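Local coordinates for putative exported protein (Bacteroides fragilis, PDB 3FZX) that is of unknown function but binds calcium and, as a putative exported protein, may bind lipids, at residues M94-D104 and T128-N139. Numbering follows the deposited sequence.
Sequences MMNADVYMMGD and TLRLYQKGNKNN
Two neighbouring antiparallel strands of a closed beta-barrel, 99-103 and 128-133, pair here. Y100 and Y132 form one hydrogen-bonded pair (Y100 N to Y132 O, 2.9 Å), M102 and R130 the next; just beyond, D104 OD2 accepts a hydrogen bond from the backbone N of T128 (3.0 Å). One face carries apolar V99, M101, L129 and L131, with Q133 at its turn end; it probably looks into the barrel, since M101 touches Y54 of strand 47-58. M101 CB rests on L131 CG (3.9 Å), and the selenomethionine methyl of M95 reaches L131 CD2. M94, bent at chi2 and chi3, curls its methyl back to L131 CB (3.9 Å). The other face carries Y100, M102, R130 and Y132; Y100 O lies above the Y132 ring near its rim, while Y132 OH and R130 NH1 bind E49 of the second subunit and R130 NE pairs with E142. At the turn end, amides supply both donors and acceptors. N139 ND2 gives one hydrogen to M94 O (3.0 Å, 175°) and the other to Q133 OE1 (2.8 Å), both in its amide plane; Q133, extended through chi1 and chi2, also takes a weak bond from N96 ND2. Side chains alternating between a mainly apolar and a mixed face mark an antiparallel barrel wall, consistent with the LolA/LolB clan.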
HETATM    1  N   MSE A  94       2.465  -5.432 -20.946  1.00 39.27           N
HETATM    2  CA  MSE A  94       1.128  -5.987 -20.741  1.00 36.99           C
HETATM    3  C   MSE A  94       0.102  -4.920 -20.381  1.00 36.31           C
HETATM    4  O   MSE A  94      -1.083  -5.237 -20.240  1.00 36.10           O
HETATM    5  CB  MSE A  94       1.138  -7.177 -19.767  1.00 36.27           C
HETATM    6  CG  MSE A  94       1.835  -7.005 -18.433  1.00 42.83           C
HETATM    7 SE   MSE A  94       0.784  -5.991 -17.165  0.75 47.12          SE
HETATM    8  CE  MSE A  94      -0.543  -7.392 -16.581  1.00 34.69           C
HETATM    9  N   MSE A  95       0.531  -3.657 -20.284  1.00 37.00           N
HETATM   10  CA  MSE A  95      -0.359  -2.582 -19.820  1.00 36.78           C
HETATM   11  C   MSE A  95      -1.325  -2.065 -20.866  1.00 37.75           C
HETATM   12  O   MSE A  95      -0.977  -1.909 -22.031  1.00 35.87           O
HETATM   13  CB  MSE A  95       0.429  -1.379 -19.332  1.00 39.10           C
HETATM   14  CG  MSE A  95       0.866  -1.396 -17.867  1.00 42.12           C
HETATM   15 SE   MSE A  95       2.214   0.039 -17.710  0.75 50.43          SE
HETATM   16  CE  MSE A  95       2.990  -0.661 -16.045  1.00 55.91           C
ATOM     17  N   ASN A  96      -2.537  -1.787 -20.408  1.00 36.65           N
ATOM     18  CA  ASN A  96      -3.526  -1.043 -21.164  1.00 36.81           C
ATOM     19  C   ASN A  96      -4.437  -0.330 -20.142  1.00 37.23           C
ATOM     20  O   ASN A  96      -4.239  -0.444 -18.916  1.00 36.96           O
ATOM     21  CB  ASN A  96      -4.277  -1.938 -22.163  1.00 35.95           C
ATOM     22  CG  ASN A  96      -4.912  -3.155 -21.510  1.00 41.28           C
ATOM     23  OD1 ASN A  96      -5.628  -3.040 -20.511  1.00 39.94           O
ATOM     24  ND2 ASN A  96      -4.659  -4.336 -22.083  1.00 31.81           N
ATOM     25  N   ALA A  97      -5.398   0.437 -20.640  1.00 37.35           N
ATOM     26  CA  ALA A  97      -6.289   1.221 -19.788  1.00 35.37           C
ATOM     27  C   ALA A  97      -7.044   0.397 -18.744  1.00 37.59           C
ATOM     28  O   ALA A  97      -7.428   0.938 -17.724  1.00 39.64           O
ATOM     29  CB  ALA A  97      -7.275   1.994 -20.649  1.00 35.53           C
ATOM     30  N   ASP A  98      -7.281  -0.894 -18.995  1.00 36.89           N
ATOM     31  CA  ASP A  98      -7.978  -1.745 -18.035  1.00 36.33           C
ATOM     32  C   ASP A  98      -7.049  -2.485 -17.058  1.00 35.44           C
ATOM     33  O   ASP A  98      -7.527  -3.312 -16.276  1.00 32.37           O
ATOM     34  CB  ASP A  98      -8.895  -2.746 -18.770  1.00 37.83           C
ATOM     35  CG  ASP A  98     -10.079  -2.065 -19.475  1.00 40.70           C
ATOM     36  OD1 ASP A  98     -10.251  -0.832 -19.381  1.00 50.68           O
ATOM     37  OD2 ASP A  98     -10.848  -2.771 -20.144  1.00 50.06           O
ATOM     38  N   VAL A  99      -5.743  -2.206 -17.100  1.00 34.15           N
ATOM     39  CA  VAL A  99      -4.808  -2.827 -16.169  1.00 34.21           C
ATOM     40  C   VAL A  99      -4.698  -1.984 -14.911  1.00 36.73           C
ATOM     41  O   VAL A  99      -4.577  -0.776 -14.965  1.00 37.67           O
ATOM     42  CB  VAL A  99      -3.397  -3.046 -16.788  1.00 34.96           C
ATOM     43  CG1 VAL A  99      -2.357  -3.288 -15.705  1.00 31.96           C
ATOM     44  CG2 VAL A  99      -3.425  -4.217 -17.775  1.00 32.53           C
ATOM     45  N   TYR A 100      -4.743  -2.645 -13.773  1.00 39.29           N
ATOM     46  CA  TYR A 100      -4.592  -2.020 -12.477  1.00 40.09           C
ATOM     47  C   TYR A 100      -3.463  -2.700 -11.776  1.00 38.66           C
ATOM     48  O   TYR A 100      -3.052  -3.789 -12.147  1.00 39.13           O
ATOM     49  CB  TYR A 100      -5.883  -2.180 -11.666  1.00 42.14           C
ATOM     50  CG  TYR A 100      -6.980  -1.396 -12.326  1.00 47.51           C
ATOM     51  CD1 TYR A 100      -7.095  -0.010 -12.122  1.00 54.11           C
ATOM     52  CD2 TYR A 100      -7.844  -2.000 -13.225  1.00 47.23           C
ATOM     53  CE1 TYR A 100      -8.081   0.742 -12.759  1.00 51.73           C
ATOM     54  CE2 TYR A 100      -8.846  -1.250 -13.867  1.00 55.04           C
ATOM     55  CZ  TYR A 100      -8.948   0.110 -13.629  1.00 49.30           C
ATOM     56  OH  TYR A 100      -9.912   0.836 -14.263  1.00 57.53           O
HETATM   57  N   MSE A 101      -2.961  -2.047 -10.753  1.00 39.51           N
HETATM   58  CA  MSE A 101      -1.831  -2.564 -10.021  1.00 42.40           C
HETATM   59  C   MSE A 101      -1.934  -2.215  -8.541  1.00 44.27           C
HETATM   60  O   MSE A 101      -2.566  -1.232  -8.172  1.00 44.53           O
HETATM   61  CB  MSE A 101      -0.538  -2.076 -10.644  1.00 41.03           C
HETATM   62  CG  MSE A 101      -0.448  -0.609 -10.788  1.00 42.76           C
HETATM   63 SE   MSE A 101       1.142  -0.124 -11.797  0.75 54.87          SE
HETATM   64  CE  MSE A 101       0.390   0.011 -13.614  1.00 49.62           C
HETATM   65  N   MSE A 102      -1.386  -3.098  -7.712  1.00 43.08           N
HETATM   66  CA  MSE A 102      -1.363  -2.918  -6.267  0.70 43.62           C
HETATM   67  C   MSE A 102      -0.026  -3.459  -5.770  1.00 42.10           C
HETATM   68  O   MSE A 102       0.422  -4.520  -6.203  1.00 39.96           O
HETATM   69  CB  MSE A 102      -2.497  -3.689  -5.594  0.70 44.05           C
HETATM   70  CG  MSE A 102      -3.922  -3.328  -6.036  0.70 56.78           C
HETATM   71 SE   MSE A 102      -4.778  -1.853  -5.068  0.52 75.88          SE
HETATM   72  CE  MSE A 102      -3.713  -0.317  -5.678  0.70 70.05           C
ATOM     73  N   GLY A 103       0.594  -2.729  -4.858  1.00 40.97           N
ATOM     74  CA  GLY A 103       1.831  -3.136  -4.248  1.00 41.29           C
ATOM     75  C   GLY A 103       1.948  -2.582  -2.853  1.00 41.19           C
ATOM     76  O   GLY A 103       1.135  -1.791  -2.422  1.00 40.91           O
ATOM     77  N   ASP A 104       2.981  -3.010  -2.149  1.00 42.79           N
ATOM     78  CA  ASP A 104       3.347  -2.421  -0.873  1.00 44.09           C
ATOM     79  C   ASP A 104       3.859  -1.010  -1.081  1.00 43.92           C
ATOM     80  O   ASP A 104       4.275  -0.644  -2.193  1.00 43.36           O
ATOM     81  CB  ASP A 104       4.498  -3.217  -0.260  1.00 45.84           C
ATOM     82  CG  ASP A 104       4.124  -4.654  -0.010  1.00 48.77           C
ATOM     83  OD1 ASP A 104       3.463  -4.880   1.039  1.00 49.81           O
ATOM     84  OD2 ASP A 104       4.447  -5.515  -0.885  1.00 45.64           O
ATOM     85  N   THR A 128       6.078  -6.577  -3.143  1.00 35.28           N
ATOM     86  CA  THR A 128       5.480  -7.288  -4.269  1.00 35.96           C
ATOM     87  C   THR A 128       4.435  -6.410  -4.962  1.00 36.17           C
ATOM     88  O   THR A 128       3.545  -5.849  -4.321  1.00 35.27           O
ATOM     89  CB  THR A 128       4.862  -8.604  -3.814  1.00 36.62           C
ATOM     90  OG1 THR A 128       5.890  -9.380  -3.207  1.00 40.38           O
ATOM     91  CG2 THR A 128       4.252  -9.380  -4.983  1.00 33.02           C
ATOM     92  N   LEU A 129       4.602  -6.260  -6.267  1.00 34.28           N
ATOM     93  CA  LEU A 129       3.665  -5.545  -7.110  1.00 36.61           C
ATOM     94  C   LEU A 129       2.945  -6.569  -7.973  1.00 36.58           C
ATOM     95  O   LEU A 129       3.589  -7.409  -8.597  1.00 37.62           O
ATOM     96  CB  LEU A 129       4.413  -4.543  -8.004  1.00 36.01           C
ATOM     97  CG  LEU A 129       3.580  -3.699  -8.956  1.00 34.98           C
ATOM     98  CD1 LEU A 129       2.665  -2.711  -8.228  1.00 31.71           C
ATOM     99  CD2 LEU A 129       4.530  -3.010  -9.922  1.00 33.33           C
ATOM    100  N   ARG A 130       1.616  -6.489  -8.007  1.00 36.29           N
ATOM    101  CA  ARG A 130       0.799  -7.334  -8.875  1.00 35.82           C
ATOM    102  C   ARG A 130       0.018  -6.452  -9.846  1.00 39.04           C
ATOM    103  O   ARG A 130      -0.544  -5.434  -9.440  1.00 39.99           O
ATOM    104  CB  ARG A 130      -0.138  -8.210  -8.035  1.00 33.89           C
ATOM    105  CG  ARG A 130       0.646  -9.346  -7.295  1.00 31.04           C
ATOM    106  CD  ARG A 130      -0.185 -10.016  -6.277  1.00 29.34           C
ATOM    107  NE  ARG A 130       0.439 -11.227  -5.749  1.00 27.32           N
ATOM    108  CZ  ARG A 130      -0.072 -12.006  -4.803  1.00 27.56           C
ATOM    109  NH1 ARG A 130      -1.224 -11.700  -4.211  1.00 28.73           N
ATOM    110  NH2 ARG A 130       0.579 -13.103  -4.434  1.00 29.62           N
ATOM    111  N   LEU A 131       0.006  -6.838 -11.127  1.00 37.66           N
ATOM    112  CA  LEU A 131      -0.753  -6.132 -12.152  1.00 35.88           C
ATOM    113  C   LEU A 131      -1.779  -7.094 -12.741  1.00 34.51           C
ATOM    114  O   LEU A 131      -1.551  -8.298 -12.830  1.00 37.15           O
ATOM    115  CB  LEU A 131       0.165  -5.580 -13.251  1.00 35.65           C
ATOM    116  CG  LEU A 131       1.325  -4.707 -12.756  1.00 38.57           C
ATOM    117  CD1 LEU A 131       2.552  -5.531 -12.430  1.00 29.80           C
ATOM    118  CD2 LEU A 131       1.670  -3.635 -13.773  1.00 27.72           C
ATOM    119  N   TYR A 132      -2.934  -6.573 -13.103  1.00 32.71           N
ATOM    120  CA  TYR A 132      -3.990  -7.417 -13.674  1.00 34.66           C
ATOM    121  C   TYR A 132      -4.932  -6.583 -14.487  1.00 34.59           C
ATOM    122  O   TYR A 132      -5.205  -5.454 -14.135  1.00 34.36           O
ATOM    123  CB  TYR A 132      -4.805  -8.135 -12.595  1.00 36.17           C
ATOM    124  CG  TYR A 132      -4.757  -7.480 -11.246  1.00 38.50           C
ATOM    125  CD1 TYR A 132      -5.649  -6.466 -10.872  1.00 38.38           C
ATOM    126  CD2 TYR A 132      -3.795  -7.900 -10.328  1.00 45.50           C
ATOM    127  CE1 TYR A 132      -5.544  -5.885  -9.608  1.00 40.01           C
ATOM    128  CE2 TYR A 132      -3.679  -7.341  -9.089  1.00 48.01           C
ATOM    129  CZ  TYR A 132      -4.531  -6.347  -8.722  1.00 46.71           C
ATOM    130  OH  TYR A 132      -4.305  -5.885  -7.461  1.00 45.21           O
ATOM    131  N   GLN A 133      -5.420  -7.158 -15.577  1.00 36.54           N
ATOM    132  CA  GLN A 133      -6.431  -6.525 -16.411  1.00 37.99           C
ATOM    133  C   GLN A 133      -7.842  -6.925 -15.968  1.00 37.67           C
ATOM    134  O   GLN A 133      -8.186  -8.104 -15.949  1.00 37.01           O
ATOM    135  CB  GLN A 133      -6.247  -6.924 -17.877  1.00 38.46           C
ATOM    136  CG  GLN A 133      -7.182  -6.172 -18.827  1.00 36.53           C
ATOM    137  CD  GLN A 133      -6.903  -6.485 -20.281  1.00 41.27           C
ATOM    138  OE1 GLN A 133      -5.822  -6.967 -20.633  1.00 35.82           O
ATOM    139  NE2 GLN A 133      -7.885  -6.216 -21.139  1.00 31.30           N
ATOM    140  N   LYS A 134      -8.652  -5.918 -15.656  1.00 39.85           N
ATOM    141  CA  LYS A 134     -10.058  -6.098 -15.352  1.00 42.17           C
ATOM    142  C   LYS A 134     -10.744  -6.532 -16.645  1.00 41.67           C
ATOM    143  O   LYS A 134     -10.582  -5.880 -17.668  1.00 41.32           O
ATOM    144  CB  LYS A 134     -10.672  -4.784 -14.844  1.00 43.69           C
ATOM    145  CG  LYS A 134     -12.032  -4.978 -14.185  1.00 53.03           C
ATOM    146  CD  LYS A 134     -12.812  -3.679 -14.051  1.00 60.69           C
ATOM    147  CE  LYS A 134     -14.218  -3.952 -13.501  1.00 64.16           C
ATOM    148  NZ  LYS A 134     -15.157  -2.855 -13.870  1.00 68.87           N
ATOM    149  N   GLY A 135     -11.477  -7.638 -16.590  1.00 41.11           N
ATOM    150  CA  GLY A 135     -12.130  -8.209 -17.769  1.00 41.98           C
ATOM    151  C   GLY A 135     -11.295  -9.220 -18.552  1.00 42.47           C
ATOM    152  O   GLY A 135     -11.780  -9.800 -19.525  1.00 43.92           O
ATOM    153  N   ASN A 136     -10.047  -9.447 -18.130  1.00 43.08           N
ATOM    154  CA  ASN A 136      -9.143 -10.368 -18.832  1.00 41.89           C
ATOM    155  C   ASN A 136      -8.044 -10.864 -17.885  1.00 39.45           C
ATOM    156  O   ASN A 136      -6.857 -10.522 -18.025  1.00 37.20           O
ATOM    157  CB  ASN A 136      -8.565  -9.663 -20.056  1.00 43.10           C
ATOM    158  CG  ASN A 136      -7.567 -10.510 -20.812  1.00 44.71           C
ATOM    159  OD1 ASN A 136      -7.539 -11.729 -20.693  1.00 36.90           O
ATOM    160  ND2 ASN A 136      -6.715  -9.848 -21.578  1.00 54.90           N
ATOM    161  N   LYS A 137      -8.483 -11.692 -16.936  1.00 37.37           N
ATOM    162  CA  LYS A 137      -7.645 -12.251 -15.862  1.00 37.45           C
ATOM    163  C   LYS A 137      -6.353 -12.901 -16.325  1.00 36.30           C
ATOM    164  O   LYS A 137      -5.377 -12.903 -15.590  1.00 36.74           O
ATOM    165  CB  LYS A 137      -8.419 -13.299 -15.080  1.00 38.45           C
ATOM    166  CG  LYS A 137      -9.580 -12.766 -14.273  1.00 45.07           C
ATOM    167  CD  LYS A 137     -10.510 -13.898 -13.886  1.00 48.33           C
ATOM    168  CE  LYS A 137      -9.937 -14.760 -12.772  1.00 52.21           C
ATOM    169  NZ  LYS A 137     -10.578 -14.430 -11.481  1.00 52.28           N
ATOM    170  N   ASN A 138      -6.347 -13.481 -17.520  1.00 36.12           N
ATOM    171  CA  ASN A 138      -5.147 -14.121 -18.046  1.00 34.83           C
ATOM    172  C   ASN A 138      -4.036 -13.134 -18.230  1.00 33.82           C
ATOM    173  O   ASN A 138      -2.882 -13.526 -18.205  1.00 30.76           O
ATOM    174  CB  ASN A 138      -5.399 -14.794 -19.398  1.00 37.55           C
ATOM    175  CG  ASN A 138      -6.186 -16.070 -19.277  1.00 43.68           C
ATOM    176  OD1 ASN A 138      -6.334 -16.628 -18.189  1.00 58.66           O
ATOM    177  ND2 ASN A 138      -6.673 -16.561 -20.404  1.00 58.32           N
ATOM    178  N   ASN A 139      -4.378 -11.868 -18.459  1.00 33.30           N
ATOM    179  CA  ASN A 139      -3.364 -10.839 -18.552  1.00 33.80           C
ATOM    180  C   ASN A 139      -3.076 -10.283 -17.156  1.00 34.34           C
ATOM    181  O   ASN A 139      -3.621  -9.264 -16.765  1.00 32.81           O
ATOM    182  CB  ASN A 139      -3.774  -9.725 -19.521  1.00 31.75           C
ATOM    183  CG  ASN A 139      -2.729  -8.659 -19.638  1.00 31.31           C
ATOM    184  OD1 ASN A 139      -1.552  -8.921 -19.421  1.00 34.48           O
ATOM    185  ND2 ASN A 139      -3.152  -7.428 -19.937  1.00 32.26           N
TER